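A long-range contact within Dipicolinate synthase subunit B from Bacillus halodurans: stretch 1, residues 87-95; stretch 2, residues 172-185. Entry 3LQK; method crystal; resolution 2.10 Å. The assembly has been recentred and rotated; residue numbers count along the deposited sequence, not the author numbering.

Stretch 1, residues 87-95: LDCMVIAPM
Stretch 2, residues 172-185: RMEALPETIEAALR

A β-strand around residues 89-93 lies against a helix that begins at Leu176, and apolar packing alone joins them: no hydrogen bond crosses the interface. The two axes approach to 9.9 Å, and their N-to-C directions differ by 145°, so the pair runs roughly antiparallel. The register follows from this. Cys89 lies across from Leu184, their CA atoms 7.3 Å apart, and Ala93 lies across from Met173 in the 3-10 segment 173-175, with Ala93 CA 8.1 Å from Met173 CA. Together the stretches bury 339 Å².

The strand obeys a simple alternation. Cys89 and Ala93 are the more extended (phi/psi -164/146 and -154/129), while Met90, Val91 and Ile92 have phi between -108 and -124 and psi between 107 and 140. The CA-to-CB bonds of Cys89, Val91 and Ala93 point toward the helix, while those of Met90 and Ile92 point away. The helix answers with Leu176, Ile180 and Leu184, spaced four residues apart so that they recur along one side. Its backbone, near -62/-43 through most of its length, is held by i to i+4 bonds such as Ile180 N to Leu176 O (2.9 Å) and Leu184 N to Ile180 O (2.9 Å). Ala175 is the N-cap residue; its O accepts both Thr179 N (3.0 Å) and Thr179 OG1 (2.9 Å).

Cys89 has the largest covered area, 51 Å². Its t rotamer (chi1 178°) brings SG to 3.9 Å from Ile180 CG2, while its CB lies 4.1 Å from Leu184 CD2. A small, weakly polar side chain suits this buried site, where the backbones come comparatively close.

Val91, covered over 47 Å², occupies the middle of the strand. At chi1 -178° (t) its two methyls reach different helix residues: CG1 lies 3.8 Å from Leu176 CD1, and CG2 lies 3.3 Å from Ile180 CD1, a tight contact. Ile180, covered over 44 Å², takes chi1 m and chi2 t. Its CD1 therefore extends to Val91 while the branch methyl CG2 serves Cys89, so one beta-branched residue spans two strand positions. Leu176 adopts t, t, its chi2 of 150° somewhat short of the ideal.

At the ends, longer side chains reach across to small partners. Leu184 (m, t) has a CA-to-CB bond directed sideways, but its end comes nearer: CD2 packs on Cys89 and approaches the backbone Asp88 O at 3.5 Å. The carboxylate of Asp88 leads away from the helix, its OD2 hydrogen-bonded elsewhere in the structure. At the opposite end, selenomethionine Met173 (m, m, t; phi/psi -66/-28) has its CA-to-CB bond directed toward the strand, with SE 4.1 Å from Ala93 CB and CE 4.1 Å from Pro94 CA. Ala93 CB also lies 4.3 Å from Leu176 CD1, its single methyl meeting two large neighbours. Pro94, preceded by a cis peptide bond and puckered C-gamma endo, marks the corner where the chain turns; its CB is 4.3 Å from Met173 CE.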

ATOM      1  N   LEU A  87       5.679  10.091  28.044  1.00 15.41           N
ATOM      2  CA  LEU A  87       4.753  11.171  27.852  1.00 14.95           C
ATOM      3  C   LEU A  87       3.328  10.651  27.979  1.00 13.60           C
ATOM      4  O   LEU A  87       3.034   9.532  27.642  1.00 15.13           O
ATOM      5  CB  LEU A  87       4.934  11.760  26.447  1.00 13.18           C
ATOM      6  CG  LEU A  87       6.301  12.329  26.148  1.00 15.06           C
ATOM      7  CD1 LEU A  87       6.480  12.636  24.700  1.00 11.11           C
ATOM      8  CD2 LEU A  87       6.618  13.624  27.038  1.00 14.55           C
ATOM      9  N   ASP A  88       2.439  11.480  28.427  1.00 13.90           N
ATOM     10  CA  ASP A  88       0.993  11.242  28.238  1.00 15.29           C
ATOM     11  C   ASP A  88       0.478  11.528  26.823  1.00 14.47           C
ATOM     12  O   ASP A  88      -0.573  11.015  26.400  1.00 14.36           O
ATOM     13  CB  ASP A  88       0.210  12.072  29.266  1.00 16.29           C
ATOM     14  CG  ASP A  88       0.634  11.746  30.726  1.00 20.62           C
ATOM     15  OD1 ASP A  88       0.575  10.546  31.112  1.00 21.85           O
ATOM     16  OD2 ASP A  88       1.127  12.658  31.445  1.00 22.57           O
ATOM     17  N   CYS A  89       1.198  12.358  26.082  1.00 13.88           N
ATOM     18  CA  CYS A  89       0.823  12.627  24.730  1.00 13.33           C
ATOM     19  C   CYS A  89       1.986  13.270  24.025  1.00 12.62           C
ATOM     20  O   CYS A  89       2.729  14.077  24.597  1.00 11.17           O
ATOM     21  CB  CYS A  89      -0.383  13.595  24.728  1.00 13.92           C
ATOM     22  SG  CYS A  89      -1.006  14.116  23.052  1.00 17.27           S
HETATM   23  N   MSE A  90       2.118  12.961  22.751  1.00 11.49           N
HETATM   24  CA  MSE A  90       3.112  13.590  21.947  1.00 11.34           C
HETATM   25  C   MSE A  90       2.409  14.360  20.861  1.00 12.27           C
HETATM   26  O   MSE A  90       1.561  13.799  20.155  1.00 12.99           O
HETATM   27  CB  MSE A  90       4.005  12.510  21.332  1.00 10.99           C
HETATM   28  CG  MSE A  90       5.044  13.000  20.337  1.00  9.57           C
HETATM   29 SE   MSE A  90       6.569  13.831  21.180  0.75  9.43          SE
HETATM   30  CE  MSE A  90       7.248  14.706  19.631  1.00  9.54           C
ATOM     31  N   VAL A  91       2.787  15.614  20.672  1.00 12.26           N
ATOM     32  CA  VAL A  91       2.275  16.448  19.590  1.00 12.51           C
ATOM     33  C   VAL A  91       3.383  16.631  18.574  1.00 13.44           C
ATOM     34  O   VAL A  91       4.545  16.824  18.950  1.00 13.96           O
ATOM     35  CB  VAL A  91       1.899  17.873  20.154  1.00 15.02           C
ATOM     36  CG1 VAL A  91       1.312  18.782  19.068  1.00 15.17           C
ATOM     37  CG2 VAL A  91       0.898  17.750  21.312  1.00 13.50           C
ATOM     38  N   ILE A  92       3.049  16.591  17.282  1.00 13.43           N
ATOM     39  CA  ILE A  92       3.956  16.987  16.216  1.00 12.98           C
ATOM     40  C   ILE A  92       3.253  18.051  15.421  1.00 13.22           C
ATOM     41  O   ILE A  92       2.257  17.785  14.701  1.00 11.55           O
ATOM     42  CB  ILE A  92       4.299  15.854  15.256  1.00 13.67           C
ATOM     43  CG1 ILE A  92       4.785  14.575  15.997  1.00 15.99           C
ATOM     44  CG2 ILE A  92       5.354  16.296  14.206  1.00 11.95           C
ATOM     45  CD1 ILE A  92       5.001  13.405  15.008  1.00 13.14           C
ATOM     46  N   ALA A  93       3.723  19.283  15.602  1.00 12.47           N
ATOM     47  CA  ALA A  93       3.170  20.400  14.898  1.00 12.60           C
ATOM     48  C   ALA A  93       4.167  21.538  14.743  1.00 12.85           C
ATOM     49  O   ALA A  93       4.770  21.955  15.716  1.00 13.64           O
ATOM     50  CB  ALA A  93       1.886  20.872  15.579  1.00 12.19           C
ATOM     51  N   PRO A  94       4.347  22.051  13.512  1.00 13.92           N
ATOM     52  CA  PRO A  94       3.791  21.580  12.250  1.00 12.72           C
ATOM     53  C   PRO A  94       4.409  20.264  11.884  1.00 13.48           C
ATOM     54  O   PRO A  94       5.593  19.979  12.296  1.00 12.51           O
ATOM     55  CB  PRO A  94       4.190  22.695  11.232  1.00 14.49           C
ATOM     56  CG  PRO A  94       5.358  23.323  11.807  1.00 15.11           C
ATOM     57  CD  PRO A  94       5.248  23.213  13.304  1.00 14.37           C
HETATM   58  N   MSE A  95       3.619  19.423  11.195  1.00 12.27           N
HETATM   59  CA  MSE A  95       4.194  18.190  10.600  1.00 12.68           C
HETATM   60  C   MSE A  95       4.280  18.351   9.099  1.00 11.48           C
HETATM   61  O   MSE A  95       3.246  18.374   8.399  1.00 11.12           O
HETATM   62  CB  MSE A  95       3.413  16.931  10.980  1.00 12.94           C
HETATM   63  CG  MSE A  95       4.094  15.607  10.515  1.00 15.48           C
HETATM   64 SE   MSE A  95       3.079  14.049  11.096  0.75 14.05          SE
HETATM   65  CE  MSE A  95       1.586  14.280  10.084  1.00 17.85           C
ATOM     66  N   ARG A 172      -5.638  23.795  11.737  1.00 10.97           N
ATOM     67  CA  ARG A 172      -5.986  24.916  12.544  1.00 12.17           C
ATOM     68  C   ARG A 172      -5.321  24.728  13.871  1.00 12.06           C
ATOM     69  O   ARG A 172      -5.843  24.007  14.742  1.00 11.26           O
ATOM     70  CB  ARG A 172      -7.504  24.973  12.765  1.00 13.77           C
ATOM     71  CG  ARG A 172      -7.981  26.244  13.469  1.00 17.94           C
ATOM     72  CD  ARG A 172      -9.496  26.211  13.650  1.00 23.21           C
ATOM     73  NE  ARG A 172     -10.244  26.481  12.405  1.00 28.36           N
ATOM     74  CZ  ARG A 172     -11.570  26.304  12.262  1.00 32.82           C
ATOM     75  NH1 ARG A 172     -12.175  26.631  11.113  1.00 35.64           N
ATOM     76  NH2 ARG A 172     -12.305  25.809  13.266  1.00 32.65           N
HETATM   77  N   MSE A 173      -4.214  25.433  14.047  1.00 10.76           N
HETATM   78  CA  MSE A 173      -3.376  25.221  15.222  1.00 13.34           C
HETATM   79  C   MSE A 173      -4.069  25.628  16.511  1.00 12.95           C
HETATM   80  O   MSE A 173      -3.759  25.066  17.568  1.00 12.83           O
HETATM   81  CB  MSE A 173      -2.067  25.991  15.094  1.00 13.34           C
HETATM   82  CG  MSE A 173      -1.123  25.468  13.951  1.00 16.57           C
HETATM   83 SE   MSE A 173      -0.908  23.487  14.052  0.75 15.50          SE
HETATM   84  CE  MSE A 173       0.118  23.331  12.420  1.00 16.18           C
ATOM     85  N   GLU A 174      -4.986  26.585  16.421  1.00 13.48           N
ATOM     86  CA  GLU A 174      -5.805  26.946  17.595  1.00 15.48           C
ATOM     87  C   GLU A 174      -6.596  25.819  18.190  1.00 12.88           C
ATOM     88  O   GLU A 174      -6.956  25.905  19.377  1.00 12.44           O
ATOM     89  CB  GLU A 174      -6.873  28.014  17.270  1.00 17.49           C
ATOM     90  CG  GLU A 174      -6.319  29.308  16.940  1.00 27.57           C
ATOM     91  CD  GLU A 174      -7.406  30.374  16.536  1.00 38.66           C
ATOM     92  OE1 GLU A 174      -8.621  30.039  16.333  1.00 44.41           O
ATOM     93  OE2 GLU A 174      -7.006  31.561  16.406  1.00 43.20           O
ATOM     94  N   ALA A 175      -6.939  24.810  17.393  1.00 12.32           N
ATOM     95  CA  ALA A 175      -7.619  23.606  17.888  1.00 12.60           C
ATOM     96  C   ALA A 175      -6.711  22.594  18.581  1.00 12.48           C
ATOM     97  O   ALA A 175      -7.141  21.527  18.978  1.00 12.93           O
ATOM     98  CB  ALA A 175      -8.417  22.916  16.755  1.00 12.00           C
ATOM     99  N   LEU A 176      -5.463  22.915  18.784  1.00 13.08           N
ATOM    100  CA  LEU A 176      -4.534  21.890  19.330  1.00 14.85           C
ATOM    101  C   LEU A 176      -4.914  21.376  20.729  1.00 15.81           C
ATOM    102  O   LEU A 176      -5.072  20.151  20.918  1.00 15.99           O
ATOM    103  CB  LEU A 176      -3.107  22.408  19.228  1.00 16.25           C
ATOM    104  CG  LEU A 176      -1.866  21.638  19.674  1.00 20.14           C
ATOM    105  CD1 LEU A 176      -0.648  22.076  18.776  1.00 23.39           C
ATOM    106  CD2 LEU A 176      -1.559  21.931  21.103  1.00 18.43           C
ATOM    107  N   PRO A 177      -5.242  22.287  21.683  1.00 14.76           N
ATOM    108  CA  PRO A 177      -5.571  21.781  22.998  1.00 14.49           C
ATOM    109  C   PRO A 177      -6.778  20.924  23.064  1.00 13.75           C
ATOM    110  O   PRO A 177      -6.802  19.937  23.758  1.00 13.83           O
ATOM    111  CB  PRO A 177      -5.795  23.056  23.828  1.00 15.50           C
ATOM    112  CG  PRO A 177      -4.887  24.051  23.170  1.00 15.69           C
ATOM    113  CD  PRO A 177      -5.129  23.738  21.682  1.00 14.49           C
ATOM    114  N   GLU A 178      -7.799  21.313  22.356  1.00 13.40           N
ATOM    115  CA  GLU A 178      -8.997  20.505  22.250  1.00 13.67           C
ATOM    116  C   GLU A 178      -8.697  19.125  21.656  1.00 11.57           C
ATOM    117  O   GLU A 178      -9.254  18.131  22.114  1.00 12.24           O
ATOM    118  CB  GLU A 178     -10.011  21.216  21.335  1.00 14.40           C
ATOM    119  CG  GLU A 178     -10.620  22.483  21.909  1.00 20.55           C
ATOM    120  CD  GLU A 178      -9.784  23.824  21.742  1.00 25.51           C
ATOM    121  OE1 GLU A 178      -8.614  23.806  21.265  1.00 20.25           O
ATOM    122  OE2 GLU A 178     -10.338  24.916  22.162  1.00 32.14           O
ATOM    123  N   THR A 179      -7.840  19.068  20.637  1.00 10.51           N
ATOM    124  CA  THR A 179      -7.444  17.800  20.027  1.00 10.50           C
ATOM    125  C   THR A 179      -6.710  16.942  21.032  1.00 11.23           C
ATOM    126  O   THR A 179      -6.937  15.725  21.134  1.00 11.48           O
ATOM    127  CB  THR A 179      -6.627  18.026  18.762  1.00 11.44           C
ATOM    128  OG1 THR A 179      -7.383  18.892  17.880  1.00 12.10           O
ATOM    129  CG2 THR A 179      -6.265  16.718  18.023  1.00  5.55           C
ATOM    130  N   ILE A 180      -5.851  17.552  21.834  1.00 13.49           N
ATOM    131  CA  ILE A 180      -5.154  16.775  22.892  1.00 14.20           C
ATOM    132  C   ILE A 180      -6.190  16.245  23.896  1.00 14.77           C
ATOM    133  O   ILE A 180      -6.140  15.070  24.277  1.00 14.23           O
ATOM    134  CB  ILE A 180      -4.019  17.589  23.643  1.00 14.69           C
ATOM    135  CG1 ILE A 180      -2.944  18.018  22.638  1.00 14.92           C
ATOM    136  CG2 ILE A 180      -3.372  16.726  24.768  1.00 12.27           C
ATOM    137  CD1 ILE A 180      -1.695  18.694  23.176  1.00 16.75           C
ATOM    138  N   GLU A 181      -7.111  17.098  24.305  1.00 14.36           N
ATOM    139  CA  GLU A 181      -8.092  16.675  25.302  1.00 16.24           C
ATOM    140  C   GLU A 181      -8.911  15.453  24.834  1.00 14.63           C
ATOM    141  O   GLU A 181      -9.176  14.521  25.631  1.00 14.62           O
ATOM    142  CB  GLU A 181      -9.036  17.796  25.624  1.00 17.54           C
ATOM    143  CG  GLU A 181      -9.919  17.539  26.806  1.00 26.33           C
ATOM    144  CD  GLU A 181     -11.250  18.343  26.778  1.00 39.21           C
ATOM    145  OE1 GLU A 181     -12.200  17.934  27.511  1.00 47.13           O
ATOM    146  OE2 GLU A 181     -11.364  19.369  26.031  1.00 45.28           O
ATOM    147  N   ALA A 182      -9.296  15.439  23.567  1.00 11.02           N
ATOM    148  CA  ALA A 182     -10.059  14.323  23.054  1.00 11.65           C
ATOM    149  C   ALA A 182      -9.139  13.100  22.873  1.00 11.02           C
ATOM    150  O   ALA A 182      -9.543  11.945  23.172  1.00 11.42           O
ATOM    151  CB  ALA A 182     -10.805  14.673  21.767  1.00  9.82           C
ATOM    152  N   ALA A 183      -7.920  13.328  22.420  1.00 10.26           N
ATOM    153  CA  ALA A 183      -6.972  12.211  22.268  1.00 10.88           C
ATOM    154  C   ALA A 183      -6.684  11.486  23.590  1.00 11.91           C
ATOM    155  O   ALA A 183      -6.438  10.282  23.615  1.00 11.04           O
ATOM    156  CB  ALA A 183      -5.651  12.695  21.676  1.00  9.35           C
ATOM    157  N   LEU A 184      -6.576  12.243  24.661  1.00 12.99           N
ATOM    158  CA  LEU A 184      -6.304  11.647  25.975  1.00 14.55           C
ATOM    159  C   LEU A 184      -7.474  10.728  26.397  1.00 15.55           C
ATOM    160  O   LEU A 184      -7.283   9.814  27.144  1.00 16.27           O
ATOM    161  CB  LEU A 184      -6.084  12.729  27.040  1.00 14.81           C
ATOM    162  CG  LEU A 184      -4.785  13.535  26.958  1.00 16.08           C
ATOM    163  CD1 LEU A 184      -4.820  14.649  28.003  1.00 13.17           C
ATOM    164  CD2 LEU A 184      -3.586  12.571  27.151  1.00 13.73           C
ATOM    165  N   ARG A 185      -8.675  10.956  25.869  1.00 17.18           N
ATOM    166  CA  ARG A 185      -9.826  10.025  26.094  1.00 17.66           C
ATOM    167  C   ARG A 185      -9.948   8.963  25.003  1.00 16.32           C
ATOM    168  O   ARG A 185     -10.943   8.278  24.907  1.00 15.88           O
ATOM    169  CB  ARG A 185     -11.127  10.822  26.048  1.00 18.15           C
ATOM    170  CG  ARG A 185     -11.438  11.586  27.282  1.00 24.61           C
ATOM    171  CD  ARG A 185     -12.874  12.202  27.140  1.00 32.56           C
ATOM    172  NE  ARG A 185     -12.859  13.453  26.378  1.00 36.85           N
ATOM    173  CZ  ARG A 185     -13.315  13.662  25.131  1.00 42.17           C
ATOM    174  NH1 ARG A 185     -13.852  12.673  24.390  1.00 44.24           N
ATOM    175  NH2 ARG A 185     -13.211  14.896  24.600  1.00 40.19           N
TER